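Local coordinates for molybdopterin converting factor, subunit 1 (Pyrococcus furiosus, PDB 1VJK), which probably serves as the small, ubiquitin-like sulfur-carrier subunit of molybdopterin synthase, in the biosynthesis of the molybdenum cofactor, at residues 12-17 with 44-49; 31-36 with 40-45; 56-61 with 68-73. All blocks are in the same frame, centred on the assembly; numbering follows the deposited sequence.

Contact 1 of 3, residues 12-17 with 44-49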
ATOM      1  N   VAL A  12      -8.580   3.832   4.607  1.00  9.47           N
ATOM      2  CA  VAL A  12      -7.390   3.207   5.174  1.00  9.07           C
ATOM      3  C   VAL A  12      -6.312   4.253   5.374  1.00 10.16           C
ATOM      4  O   VAL A  12      -6.258   5.278   4.654  1.00 11.73           O
ATOM      5  CB  VAL A  12      -6.879   2.029   4.304  1.00 11.08           C
ATOM      6  CG1 VAL A  12      -7.978   0.984   4.131  1.00 12.09           C
ATOM      7  CG2 VAL A  12      -6.430   2.521   2.974  1.00 13.00           C
ATOM      8  N   LYS A  13      -5.448   4.029   6.342  1.00  8.37           N
ATOM      9  CA  LYS A  13      -4.329   4.895   6.616  1.00  8.63           C
ATOM     10  C   LYS A  13      -3.113   4.247   6.015  1.00 10.75           C
ATOM     11  O   LYS A  13      -2.720   3.151   6.441  1.00 10.03           O
ATOM     12  CB  LYS A  13      -4.140   5.054   8.125  1.00 12.90           C
ATOM     13  CG  LYS A  13      -2.946   5.915   8.542  1.00 16.78           C
ATOM     14  CD  LYS A  13      -2.983   6.151  10.066  1.00 19.69           C
ATOM     15  CE  LYS A  13      -1.817   6.994  10.536  1.00 25.25           C
ATOM     16  NZ  LYS A  13      -1.823   7.189  12.009  1.00 27.18           N
ATOM     17  N   VAL A  14      -2.501   4.893   5.041  1.00  8.53           N
ATOM     18  CA  VAL A  14      -1.298   4.389   4.398  1.00  8.87           C
ATOM     19  C   VAL A  14      -0.078   5.046   4.993  1.00  9.59           C
ATOM     20  O   VAL A  14      -0.029   6.275   5.059  1.00 12.22           O
ATOM     21  CB  VAL A  14      -1.324   4.603   2.863  1.00  9.18           C
ATOM     22  CG1 VAL A  14      -0.055   4.068   2.207  1.00 10.46           C
ATOM     23  CG2 VAL A  14      -2.578   3.960   2.253  1.00  9.93           C
ATOM     24  N   LYS A  15       0.886   4.238   5.452  1.00  9.65           N
ATOM     25  CA  LYS A  15       2.136   4.759   6.014  1.00 10.12           C
ATOM     26  C   LYS A  15       3.258   4.372   5.077  1.00  9.91           C
ATOM     27  O   LYS A  15       3.485   3.177   4.818  1.00 10.64           O
ATOM     28  CB  LYS A  15       2.393   4.218   7.432  1.00 11.82           C
ATOM     29  CG  LYS A  15       1.334   4.585   8.480  1.00 14.38           C
ATOM     30  CD  LYS A  15       1.704   4.007   9.839  1.00 18.58           C
ATOM     31  CE  LYS A  15       0.811   4.550  10.945  1.00 24.46           C
ATOM     32  N   TYR A  16       3.958   5.369   4.562  1.00  8.67           N
ATOM     33  CA  TYR A  16       5.111   5.143   3.689  1.00  7.65           C
ATOM     34  C   TYR A  16       6.382   5.156   4.487  1.00  7.41           C
ATOM     35  O   TYR A  16       6.517   5.919   5.460  1.00 10.51           O
ATOM     36  CB  TYR A  16       5.167   6.262   2.635  1.00  9.32           C
ATOM     37  CG  TYR A  16       3.942   6.324   1.764  1.00  7.46           C
ATOM     38  CD1 TYR A  16       3.778   5.437   0.695  1.00  7.64           C
ATOM     39  CD2 TYR A  16       2.964   7.271   1.986  1.00  8.94           C
ATOM     40  CE1 TYR A  16       2.657   5.469  -0.115  1.00 10.89           C
ATOM     41  CE2 TYR A  16       1.824   7.340   1.164  1.00  8.42           C
ATOM     42  CZ  TYR A  16       1.690   6.419   0.113  1.00  9.96           C
ATOM     43  OH  TYR A  16       0.550   6.466  -0.690  1.00 12.17           O
ATOM     44  N   PHE A  17       7.339   4.332   4.043  1.00  8.37           N
ATOM     45  CA  PHE A  17       8.615   4.215   4.718  1.00  8.85           C
ATOM     46  C   PHE A  17       9.779   4.466   3.799  1.00  8.81           C
ATOM     47  O   PHE A  17       9.721   4.177   2.606  1.00  8.38           O
ATOM     48  CB  PHE A  17       8.754   2.805   5.323  1.00 11.07           C
ATOM     49  CG  PHE A  17       7.806   2.543   6.449  1.00 14.07           C
ATOM     50  CD1 PHE A  17       8.215   2.743   7.769  1.00 18.58           C
ATOM     51  CD2 PHE A  17       6.505   2.092   6.196  1.00 13.80           C
ATOM     52  CE1 PHE A  17       7.341   2.496   8.830  1.00 20.53           C
ATOM     53  CE2 PHE A  17       5.616   1.857   7.240  1.00 14.73           C
ATOM     54  CZ  PHE A  17       6.039   2.053   8.565  1.00 20.19           C
ATOM     55  N   GLU A  44      -3.268  -0.096  -6.789  1.00  8.07           N
ATOM     56  CA  GLU A  44      -3.574   0.696  -7.987  1.00  8.57           C
ATOM     57  C   GLU A  44      -3.868   2.149  -7.696  1.00  9.86           C
ATOM     58  O   GLU A  44      -3.486   3.031  -8.496  1.00  9.51           O
ATOM     59  CB  GLU A  44      -4.691   0.047  -8.796  1.00  9.51           C
ATOM     60  CG  GLU A  44      -4.276  -1.299  -9.395  1.00 11.85           C
ATOM     61  CD  GLU A  44      -2.962  -1.249 -10.163  1.00 15.30           C
ATOM     62  OE1 GLU A  44      -2.900  -0.539 -11.191  1.00 16.48           O
ATOM     63  OE2 GLU A  44      -1.981  -1.905  -9.738  1.00 16.01           O
ATOM     64  N   GLU A  45      -4.528   2.423  -6.581  1.00  7.79           N
ATOM     65  CA  GLU A  45      -4.825   3.796  -6.220  1.00  7.03           C
ATOM     66  C   GLU A  45      -3.555   4.549  -5.819  1.00  8.01           C
ATOM     67  O   GLU A  45      -3.426   5.730  -6.160  1.00  7.40           O
ATOM     68  CB  GLU A  45      -5.887   3.851  -5.105  1.00  8.79           C
ATOM     69  CG  GLU A  45      -6.221   5.264  -4.596  1.00  8.00           C
ATOM     70  CD  GLU A  45      -6.951   6.152  -5.598  1.00 12.82           C
ATOM     71  OE1 GLU A  45      -7.503   5.639  -6.588  1.00 14.31           O
ATOM     72  OE2 GLU A  45      -6.989   7.387  -5.385  1.00 13.66           O
ATOM     73  N   ILE A  46      -2.609   3.891  -5.122  1.00  8.16           N
ATOM     74  CA  ILE A  46      -1.335   4.543  -4.793  1.00  6.89           C
ATOM     75  C   ILE A  46      -0.619   4.959  -6.079  1.00  7.57           C
ATOM     76  O   ILE A  46      -0.132   6.105  -6.184  1.00  8.03           O
ATOM     77  CB  ILE A  46      -0.472   3.615  -3.924  1.00  5.62           C
ATOM     78  CG1 ILE A  46      -1.097   3.536  -2.521  1.00  8.60           C
ATOM     79  CG2 ILE A  46       0.947   4.119  -3.857  1.00  8.71           C
ATOM     80  CD1 ILE A  46      -0.551   2.427  -1.675  1.00 11.46           C
ATOM     81  N   LYS A  47      -0.603   4.057  -7.055  1.00  7.56           N
ATOM     82  CA  LYS A  47       0.020   4.339  -8.353  1.00  7.86           C
ATOM     83  C   LYS A  47      -0.685   5.475  -9.108  1.00  9.12           C
ATOM     84  O   LYS A  47      -0.016   6.273  -9.806  1.00 10.55           O
ATOM     85  CB  LYS A  47       0.060   3.075  -9.206  1.00  7.85           C
ATOM     86  CG  LYS A  47       0.928   2.013  -8.639  1.00 10.48           C
ATOM     87  CD  LYS A  47       0.825   0.753  -9.518  1.00 12.20           C
ATOM     88  CE  LYS A  47       1.669  -0.359  -8.995  1.00 14.39           C
ATOM     89  NZ  LYS A  47       1.244  -1.618  -9.704  1.00 20.08           N
ATOM     90  N   LYS A  48      -2.005   5.561  -8.971  1.00  8.48           N
ATOM     91  CA  LYS A  48      -2.772   6.616  -9.612  1.00 10.79           C
ATOM     92  C   LYS A  48      -2.484   7.971  -8.972  1.00  9.40           C
ATOM     93  O   LYS A  48      -2.409   8.991  -9.673  1.00 12.40           O
ATOM     94  CB  LYS A  48      -4.266   6.295  -9.520  1.00 12.02           C
ATOM     95  CG  LYS A  48      -5.168   7.321 -10.186  1.00 15.13           C
ATOM     96  CD  LYS A  48      -6.634   6.884 -10.138  1.00 17.94           C
ATOM     97  CE  LYS A  48      -7.501   7.882 -10.878  1.00 23.36           C
ATOM     98  NZ  LYS A  48      -7.572   9.183 -10.130  1.00 27.66           N
ATOM     99  N   ARG A  49      -2.342   8.011  -7.649  1.00  7.33           N
ATOM    100  CA  ARG A  49      -2.089   9.263  -6.958  1.00  7.36           C
ATOM    101  C   ARG A  49      -0.651   9.734  -7.119  1.00  8.69           C
ATOM    102  O   ARG A  49      -0.362  10.928  -7.087  1.00  9.70           O
ATOM    103  CB  ARG A  49      -2.369   9.096  -5.474  1.00  7.88           C
ATOM    104  CG  ARG A  49      -3.802   8.947  -5.168  1.00  9.33           C
ATOM    105  CD  ARG A  49      -4.047   8.949  -3.697  1.00 10.96           C
ATOM    106  NE  ARG A  49      -5.484   8.834  -3.407  1.00 11.65           N
ATOM    107  CZ  ARG A  49      -6.078   9.328  -2.319  1.00  8.42           C
ATOM    108  NH1 ARG A  49      -5.373   9.943  -1.375  1.00 12.25           N
ATOM    109  NH2 ARG A  49      -7.371   9.144  -2.176  1.00 10.84           N
TER

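Contact 2 of 3, residues 31-36 with 40-45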
ATOM      1  N   ILE A  31      -6.600   7.065   2.504  1.00  8.11           N
ATOM      2  CA  ILE A  31      -7.129   6.766   1.195  1.00  8.94           C
ATOM      3  C   ILE A  31      -8.507   6.139   1.322  1.00  9.61           C
ATOM      4  O   ILE A  31      -8.677   5.054   1.915  1.00 10.15           O
ATOM      5  CB  ILE A  31      -6.167   5.849   0.400  1.00  9.77           C
ATOM      6  CG1 ILE A  31      -4.808   6.551   0.224  1.00  8.27           C
ATOM      7  CG2 ILE A  31      -6.775   5.571  -0.992  1.00 10.76           C
ATOM      8  CD1 ILE A  31      -3.845   5.903  -0.737  1.00  9.70           C
ATOM      9  N   GLU A  32      -9.503   6.831   0.795  1.00  8.73           N
ATOM     10  CA  GLU A  32     -10.873   6.337   0.751  1.00  8.64           C
ATOM     11  C   GLU A  32     -11.040   5.454  -0.484  1.00  9.55           C
ATOM     12  O   GLU A  32     -10.693   5.853  -1.599  1.00 12.64           O
ATOM     13  CB  GLU A  32     -11.850   7.504   0.722  1.00  8.46           C
ATOM     14  CG  GLU A  32     -11.844   8.354   2.007  1.00  9.17           C
ATOM     15  CD  GLU A  32     -12.850   9.509   2.011  1.00  9.86           C
ATOM     16  OE1 GLU A  32     -13.755   9.561   1.153  1.00  9.76           O
ATOM     17  OE2 GLU A  32     -12.781  10.383   2.922  1.00 11.83           O
ATOM     18  N   LEU A  33     -11.557   4.246  -0.266  1.00  9.34           N
ATOM     19  CA  LEU A  33     -11.709   3.249  -1.302  1.00 11.38           C
ATOM     20  C   LEU A  33     -13.156   2.798  -1.348  1.00 12.09           C
ATOM     21  O   LEU A  33     -13.844   2.867  -0.339  1.00 12.32           O
ATOM     22  CB  LEU A  33     -10.795   2.041  -1.013  1.00 11.36           C
ATOM     23  CG  LEU A  33      -9.306   2.342  -1.046  1.00 12.57           C
ATOM     24  CD1 LEU A  33      -8.536   1.148  -0.466  1.00 16.38           C
ATOM     25  CD2 LEU A  33      -8.909   2.625  -2.500  1.00 16.17           C
ATOM     26  N   PRO A  34     -13.644   2.343  -2.506  1.00 12.02           N
ATOM     27  CA  PRO A  34     -15.014   1.843  -2.596  1.00 12.22           C
ATOM     28  C   PRO A  34     -15.214   0.566  -1.794  1.00 13.09           C
ATOM     29  O   PRO A  34     -14.269  -0.191  -1.544  1.00 13.18           O
ATOM     30  CB  PRO A  34     -15.212   1.573  -4.099  1.00 15.67           C
ATOM     31  CG  PRO A  34     -14.082   2.174  -4.776  1.00 15.92           C
ATOM     32  CD  PRO A  34     -12.947   2.306  -3.810  1.00 14.04           C
ATOM     33  N   GLU A  35     -16.459   0.344  -1.398  1.00 13.61           N
ATOM     34  CA  GLU A  35     -16.882  -0.892  -0.778  1.00 15.20           C
ATOM     35  C   GLU A  35     -16.289  -2.098  -1.517  1.00 11.76           C
ATOM     36  O   GLU A  35     -16.296  -2.144  -2.743  1.00 13.53           O
ATOM     37  CB  GLU A  35     -18.412  -0.956  -0.794  1.00 18.79           C
ATOM     38  CG  GLU A  35     -19.001  -2.222  -0.193  1.00 21.48           C
ATOM     39  CD  GLU A  35     -20.508  -2.324  -0.369  1.00 25.99           C
ATOM     40  OE1 GLU A  35     -21.193  -1.272  -0.386  1.00 26.36           O
ATOM     41  OE2 GLU A  35     -21.001  -3.465  -0.475  1.00 28.99           O
ATOM     42  N   GLY A  36     -15.765  -3.050  -0.747  1.00 10.81           N
ATOM     43  CA  GLY A  36     -15.230  -4.286  -1.302  1.00 10.42           C
ATOM     44  C   GLY A  36     -13.773  -4.188  -1.719  1.00 11.39           C
ATOM     45  O   GLY A  36     -13.198  -5.154  -2.249  1.00 10.63           O
ATOM     46  N   ARG A  40      -5.032  -5.224  -3.695  1.00  7.56           N
ATOM     47  CA  ARG A  40      -4.628  -4.878  -5.060  1.00  6.87           C
ATOM     48  C   ARG A  40      -5.244  -3.539  -5.540  1.00  7.52           C
ATOM     49  O   ARG A  40      -4.614  -2.804  -6.318  1.00  7.60           O
ATOM     50  CB  ARG A  40      -4.941  -6.029  -6.032  1.00  7.01           C
ATOM     51  CG  ARG A  40      -6.424  -6.302  -6.237  1.00  6.68           C
ATOM     52  CD  ARG A  40      -6.663  -7.309  -7.358  1.00  7.86           C
ATOM     53  NE  ARG A  40      -6.142  -8.668  -7.079  1.00  7.07           N
ATOM     54  CZ  ARG A  40      -5.035  -9.184  -7.594  1.00  7.03           C
ATOM     55  NH1 ARG A  40      -4.245  -8.486  -8.418  1.00  8.83           N
ATOM     56  NH2 ARG A  40      -4.721 -10.448  -7.292  1.00  8.62           N
ATOM     57  N   ASP A  41      -6.464  -3.233  -5.083  1.00  7.45           N
ATOM     58  CA  ASP A  41      -7.120  -1.967  -5.481  1.00  6.77           C
ATOM     59  C   ASP A  41      -6.422  -0.809  -4.834  1.00 10.11           C
ATOM     60  O   ASP A  41      -6.258   0.243  -5.464  1.00  8.59           O
ATOM     61  CB  ASP A  41      -8.600  -1.962  -5.108  1.00  7.16           C
ATOM     62  CG  ASP A  41      -9.346  -3.186  -5.638  1.00  8.07           C
ATOM     63  OD1 ASP A  41      -9.204  -3.544  -6.816  1.00  8.24           O
ATOM     64  OD2 ASP A  41     -10.118  -3.813  -4.886  1.00 11.04           O
ATOM     65  N   LEU A  42      -5.990  -0.987  -3.596  1.00  7.40           N
ATOM     66  CA  LEU A  42      -5.228   0.063  -2.920  1.00  7.10           C
ATOM     67  C   LEU A  42      -3.892   0.329  -3.623  1.00  8.12           C
ATOM     68  O   LEU A  42      -3.526   1.501  -3.828  1.00  8.17           O
ATOM     69  CB  LEU A  42      -4.989  -0.329  -1.464  1.00  8.58           C
ATOM     70  CG  LEU A  42      -4.064   0.602  -0.680  1.00  8.82           C
ATOM     71  CD1 LEU A  42      -4.626   2.071  -0.629  1.00  9.87           C
ATOM     72  CD2 LEU A  42      -3.811   0.028   0.717  1.00 11.17           C
ATOM     73  N   ILE A  43      -3.198  -0.729  -4.039  1.00  8.03           N
ATOM     74  CA  ILE A  43      -1.949  -0.558  -4.769  1.00  8.12           C
ATOM     75  C   ILE A  43      -2.195   0.236  -6.050  1.00  8.50           C
ATOM     76  O   ILE A  43      -1.422   1.171  -6.382  1.00  8.93           O
ATOM     77  CB  ILE A  43      -1.314  -1.922  -5.056  1.00  8.24           C
ATOM     78  CG1 ILE A  43      -0.806  -2.514  -3.750  1.00 11.45           C
ATOM     79  CG2 ILE A  43      -0.164  -1.788  -6.096  1.00  9.08           C
ATOM     80  CD1 ILE A  43      -0.333  -4.001  -3.842  1.00 11.28           C
ATOM     81  N   GLU A  44      -3.268  -0.096  -6.789  1.00  8.07           N
ATOM     82  CA  GLU A  44      -3.574   0.696  -7.987  1.00  8.57           C
ATOM     83  C   GLU A  44      -3.868   2.149  -7.696  1.00  9.86           C
ATOM     84  O   GLU A  44      -3.486   3.031  -8.496  1.00  9.51           O
ATOM     85  CB  GLU A  44      -4.691   0.047  -8.796  1.00  9.51           C
ATOM     86  CG  GLU A  44      -4.276  -1.299  -9.395  1.00 11.85           C
ATOM     87  CD  GLU A  44      -2.962  -1.249 -10.163  1.00 15.30           C
ATOM     88  OE1 GLU A  44      -2.900  -0.539 -11.191  1.00 16.48           O
ATOM     89  OE2 GLU A  44      -1.981  -1.905  -9.738  1.00 16.01           O
ATOM     90  N   GLU A  45      -4.528   2.423  -6.581  1.00  7.79           N
ATOM     91  CA  GLU A  45      -4.825   3.796  -6.220  1.00  7.03           C
ATOM     92  C   GLU A  45      -3.555   4.549  -5.819  1.00  8.01           C
ATOM     93  O   GLU A  45      -3.426   5.730  -6.160  1.00  7.40           O
ATOM     94  CB  GLU A  45      -5.887   3.851  -5.105  1.00  8.79           C
ATOM     95  CG  GLU A  45      -6.221   5.264  -4.596  1.00  8.00           C
ATOM     96  CD  GLU A  45      -6.951   6.152  -5.598  1.00 12.82           C
ATOM     97  OE1 GLU A  45      -7.503   5.639  -6.588  1.00 14.31           O
ATOM     98  OE2 GLU A  45      -6.989   7.387  -5.385  1.00 13.66           O
TER

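Contact 3 of 3, residues 56-61 with 68-73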
ATOM      1  N   GLU A  56       7.542   0.945  -9.817  1.00 12.80           N
ATOM      2  CA  GLU A  56       7.993   0.162  -8.675  1.00 12.89           C
ATOM      3  C   GLU A  56       7.238  -1.156  -8.626  1.00 12.10           C
ATOM      4  O   GLU A  56       6.010  -1.192  -8.722  1.00 14.14           O
ATOM      5  CB  GLU A  56       7.775   0.937  -7.366  1.00 11.48           C
ATOM      6  CG  GLU A  56       8.449   2.299  -7.348  1.00 12.20           C
ATOM      7  CD  GLU A  56       9.952   2.214  -7.150  1.00 12.61           C
ATOM      8  OE1 GLU A  56      10.443   1.130  -6.801  1.00 12.34           O
ATOM      9  OE2 GLU A  56      10.654   3.236  -7.378  1.00 13.59           O
ATOM     10  N   VAL A  57       7.966  -2.245  -8.435  1.00 12.00           N
ATOM     11  CA  VAL A  57       7.330  -3.555  -8.398  1.00 13.55           C
ATOM     12  C   VAL A  57       6.865  -3.880  -6.976  1.00 10.58           C
ATOM     13  O   VAL A  57       7.676  -3.925  -6.045  1.00 10.96           O
ATOM     14  CB  VAL A  57       8.266  -4.642  -8.926  1.00 15.12           C
ATOM     15  CG1 VAL A  57       7.635  -6.022  -8.803  1.00 12.65           C
ATOM     16  CG2 VAL A  57       8.614  -4.356 -10.384  1.00 17.25           C
ATOM     17  N   PHE A  58       5.554  -4.055  -6.809  1.00 11.61           N
ATOM     18  CA  PHE A  58       4.990  -4.470  -5.520  1.00  8.59           C
ATOM     19  C   PHE A  58       4.982  -5.979  -5.419  1.00 12.04           C
ATOM     20  O   PHE A  58       4.592  -6.681  -6.353  1.00 16.10           O
ATOM     21  CB  PHE A  58       3.549  -3.959  -5.362  1.00 11.45           C
ATOM     22  CG  PHE A  58       3.434  -2.470  -5.106  1.00 12.08           C
ATOM     23  CD1 PHE A  58       2.957  -2.006  -3.885  1.00 12.21           C
ATOM     24  CD2 PHE A  58       3.767  -1.545  -6.093  1.00 11.95           C
ATOM     25  CE1 PHE A  58       2.833  -0.630  -3.632  1.00 12.23           C
ATOM     26  CE2 PHE A  58       3.646  -0.160  -5.855  1.00 12.35           C
ATOM     27  CZ  PHE A  58       3.175   0.283  -4.627  1.00 12.56           C
ATOM     28  N   GLY A  59       5.398  -6.464  -4.273  1.00 11.07           N
ATOM     29  CA  GLY A  59       5.341  -7.880  -4.000  1.00 10.99           C
ATOM     30  C   GLY A  59       4.024  -8.263  -3.364  1.00  9.88           C
ATOM     31  O   GLY A  59       3.267  -7.431  -2.818  1.00 11.36           O
ATOM     32  N   GLU A  60       3.739  -9.555  -3.444  1.00 11.79           N
ATOM     33  CA  GLU A  60       2.599 -10.116  -2.758  1.00 12.82           C
ATOM     34  C   GLU A  60       3.111 -10.813  -1.517  1.00 13.77           C
ATOM     35  O   GLU A  60       3.943 -11.746  -1.617  1.00 14.88           O
ATOM     36  CB  GLU A  60       1.849 -11.075  -3.667  1.00 14.24           C
ATOM     37  CG  GLU A  60       0.540 -11.536  -3.054  1.00 15.12           C
ATOM     38  CD  GLU A  60      -0.440 -12.152  -4.042  1.00 20.37           C
ATOM     39  OE1 GLU A  60      -0.022 -12.604  -5.147  1.00 24.79           O
ATOM     40  OE2 GLU A  60      -1.631 -12.235  -3.689  1.00 15.89           O
ATOM     41  N   GLY A  61       2.630 -10.383  -0.358  1.00 17.21           N
ATOM     42  CA  GLY A  61       3.174 -10.823   0.915  1.00 17.90           C
ATOM     43  C   GLY A  61       4.629 -10.426   1.043  1.00 18.96           C
ATOM     44  O   GLY A  61       5.074  -9.398   0.497  1.00 20.00           O
ATOM     45  N   VAL A  68       8.750  -3.073  -3.373  1.00  8.29           N
ATOM     46  CA  VAL A  68       7.848  -2.656  -2.315  1.00  8.53           C
ATOM     47  C   VAL A  68       7.195  -3.895  -1.739  1.00  7.31           C
ATOM     48  O   VAL A  68       6.771  -4.773  -2.486  1.00 10.77           O
ATOM     49  CB  VAL A  68       6.687  -1.759  -2.867  1.00  9.99           C
ATOM     50  CG1 VAL A  68       5.831  -1.201  -1.730  1.00 12.69           C
ATOM     51  CG2 VAL A  68       7.195  -0.606  -3.742  1.00 16.30           C
ATOM     52  N   ASN A  69       7.063  -3.922  -0.415  1.00  9.04           N
ATOM     53  CA  ASN A  69       6.169  -4.859   0.250  1.00  8.51           C
ATOM     54  C   ASN A  69       5.178  -4.061   1.059  1.00 10.95           C
ATOM     55  O   ASN A  69       5.426  -2.889   1.407  1.00 11.51           O
ATOM     56  CB  ASN A  69       6.927  -5.793   1.224  1.00 10.06           C
ATOM     57  CG  ASN A  69       7.738  -6.925   0.532  1.00 11.61           C
ATOM     58  OD1 ASN A  69       8.312  -7.767   1.234  1.00 10.98           O
ATOM     59  ND2 ASN A  69       7.794  -6.943  -0.806  1.00 10.17           N
ATOM     60  N   ILE A  70       4.042  -4.686   1.352  1.00 10.18           N
ATOM     61  CA  ILE A  70       3.009  -4.013   2.164  1.00 11.38           C
ATOM     62  C   ILE A  70       2.601  -4.886   3.325  1.00  9.29           C
ATOM     63  O   ILE A  70       2.837  -6.109   3.316  1.00 10.40           O
ATOM     64  CB  ILE A  70       1.762  -3.583   1.333  1.00 13.50           C
ATOM     65  CG1 ILE A  70       0.955  -4.800   0.838  1.00 13.78           C
ATOM     66  CG2 ILE A  70       2.148  -2.588   0.202  1.00 13.24           C
ATOM     67  CD1 ILE A  70      -0.165  -5.287   1.834  1.00 14.86           C
ATOM     68  N   ALA A  71       2.049  -4.273   4.355  1.00  9.22           N
ATOM     69  CA  ALA A  71       1.489  -5.012   5.472  1.00 10.22           C
ATOM     70  C   ALA A  71       0.225  -4.327   5.892  1.00  8.51           C
ATOM     71  O   ALA A  71       0.112  -3.086   5.857  1.00  8.96           O
ATOM     72  CB  ALA A  71       2.476  -5.095   6.649  1.00 10.27           C
ATOM     73  N   VAL A  72      -0.766  -5.117   6.270  1.00  8.81           N
ATOM     74  CA  VAL A  72      -2.031  -4.596   6.766  1.00  8.84           C
ATOM     75  C   VAL A  72      -2.144  -4.874   8.248  1.00  8.64           C
ATOM     76  O   VAL A  72      -2.142  -6.055   8.653  1.00  9.25           O
ATOM     77  CB  VAL A  72      -3.232  -5.215   6.036  1.00  7.82           C
ATOM     78  CG1 VAL A  72      -4.551  -4.665   6.629  1.00 11.22           C
ATOM     79  CG2 VAL A  72      -3.150  -4.936   4.526  1.00 11.46           C
ATOM     80  N   ASN A  73      -2.238  -3.819   9.055  1.00  8.07           N
ATOM     81  CA  ASN A  73      -2.212  -3.936  10.518  1.00  8.98           C
ATOM     82  C   ASN A  73      -1.077  -4.857  10.990  1.00  9.23           C
ATOM     83  O   ASN A  73      -1.258  -5.707  11.883  1.00 10.71           O
ATOM     84  CB  ASN A  73      -3.572  -4.418  11.031  1.00  9.40           C
ATOM     85  CG  ASN A  73      -4.679  -3.506  10.613  1.00  9.67           C
ATOM     86  OD1 ASN A  73      -4.501  -2.282  10.614  1.00 11.12           O
ATOM     87  ND2 ASN A  73      -5.808  -4.064  10.238  1.00 10.56           N
TER
HETATM   88  O   HOH W   1       3.837  -7.182  -0.077  1.00 20.19           O

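Contact 1 of 3, residues 12-17 with 44-49
In this ubiquitin-like fold helix 39-49 lies across a mixed sheet, and Ile46 of the helix is the residue that meets Val14 and Tyr16 of strand 10-16. The backbones stay well apart, with Val14 CA 9.2 Å from Ile46 CA, and side chains fill the interval. Tyr16 and Ile46 come from opposite directions: the phenol oxygen Tyr16 OH reaches Ile46 CG1 at 3.8 Å, while Ile46 CG2 sits at the ring edge, near its plane. Ile46 has CG1 beside its backbone N (chi1 -72°), which sets both branches against the hydroxyl and sends CD1 on to Val14 CG1, 4.2 Å away. Val14 CG1 also stands 3.6 Å above the plane of the Tyr16 ring, displaced toward the rim, so the phenol is packed by its own strand as well as by the helix. The hydroxyl of this buried tyrosine is hydrogen-bonded to Glu29, whose other carboxylate oxygen pairs with Arg49. Arg49 in turn gives NE to the anti lone pair of Glu45 OE2, 2.9 Å away and nearly straight at 175°, with the oxygen in the guanidinium plane. A polar chain therefore runs along the margin of an apolar contact. Phe53 and Val91 add to the hydrophobic surroundings. Helix against sheet, joined by branched aliphatics and one aromatic, is the packing of the beta-grasp core.

Contact 2 of 3, residues 31-36 with 40-45
The flat groups here are the carboxylates of Glu45 and Asp41, and Glu45 meets Ile31 not with a face but with its methylene: Glu45 CG lies 3.7 Å from Ile31 CG2. Asp41 OD2 takes the backbone N-H of Arg38 and stays 4.3 Å from Gly36 O, too far for a bond. This is the strand-to-helix connection of the beta-grasp fold, where outermost strand 28-33 leads through a short loop into helix 39-49. The segment axes come within 9.9 Å and run at 128°, so the chain doubles back over its own strand. Glu45 has CG anti to the backbone N (chi1 177°) and bends at the next bond, which sets CG across the Ile31 side chain and leaves the carboxylate, whose partner is Arg49, beyond the apolar contact. One turn earlier on the helix, Leu42 supplies that contact. Its CD1 touches Ile31 CD1 at 3.9 Å, and Val12 and Val14 pack on it from the neighbouring strand. In the loop, Gly36 has a positive phi of 87°, where a side chain would be jammed against the preceding carbonyl oxygen. Leu33 crosses Leu42 at about a right angle, CD1 resting 4.0 Å from Leu42 CB and CD2 4.2 Å from Glu45 CB.

Contact 3 of 3, residues 56-61 with 68-73
Phe58 and Val68 form a single backbone bridge between two segments running the same way, Val68 N donating to Val57 O at 3.0 Å and Gly59 N to Val68 O at 2.8 Å. The second bond is the straighter, at 167°. Beside it the Phe58 and Val68 side chains point the same way: Val68 CB stands over one ring face, 4.0 Å from the centroid of Phe58, in a CH-pi contact, and Val68 CG1 comes to 3.6 Å from Phe58 CE1. Ile70 CG2 approaches the ring edge. Asn69 has CG beside its backbone N (chi1 -76°), which folds the amide back so that ND2 reaches Val68 O at 2.9 Å, from above the carbonyl plane. Val68 O thus takes two donors, and ND2 also bonds Asp63 O. An alanine here removes the amide, and Val68 O and Asp63 O would probably each be left short of a donor. With backbone and amide as they stand, a CB on Gly59 would run into Asn69 ND2. Where the backbones part, a water accepts from Ile70 N at 2.9 Å and lies within hydrogen-bonding range of Gly59 O and Gly61 O. Glu56 forms a salt bridge with Arg19 and packs against helix 19-24. Outermost strand 69-72 bonds to strand 88-92; the bridge just ahead of it, at Val68, ties the loop after helix 39-49 to the beta-grasp sheet's edge.

Contacts 1 and 2 hang on one helix, 39-49, which packs on neighbouring strands 10-16 and 28-33: contact 1 is wholly buried, whereas contact 2 runs from the core to a partly exposed margin. Both rely on apolar side chains and share Glu44 and Glu45, though Glu45 packs on the strand only in contact 2; Val14 CG2 lies 3.8 Å from Ile31 CD1, so their interiors merge. Contact 3, across the chain's centre from contact 2, is also buried but differs in chemistry, since main-chain bonds, a side-chain amide and a water do much of the holding. Phe58 joins it to the helix, packing on Ile43 and Lys47. The apolar faces connect through Val14, Ile31, Ile43 and Phe58.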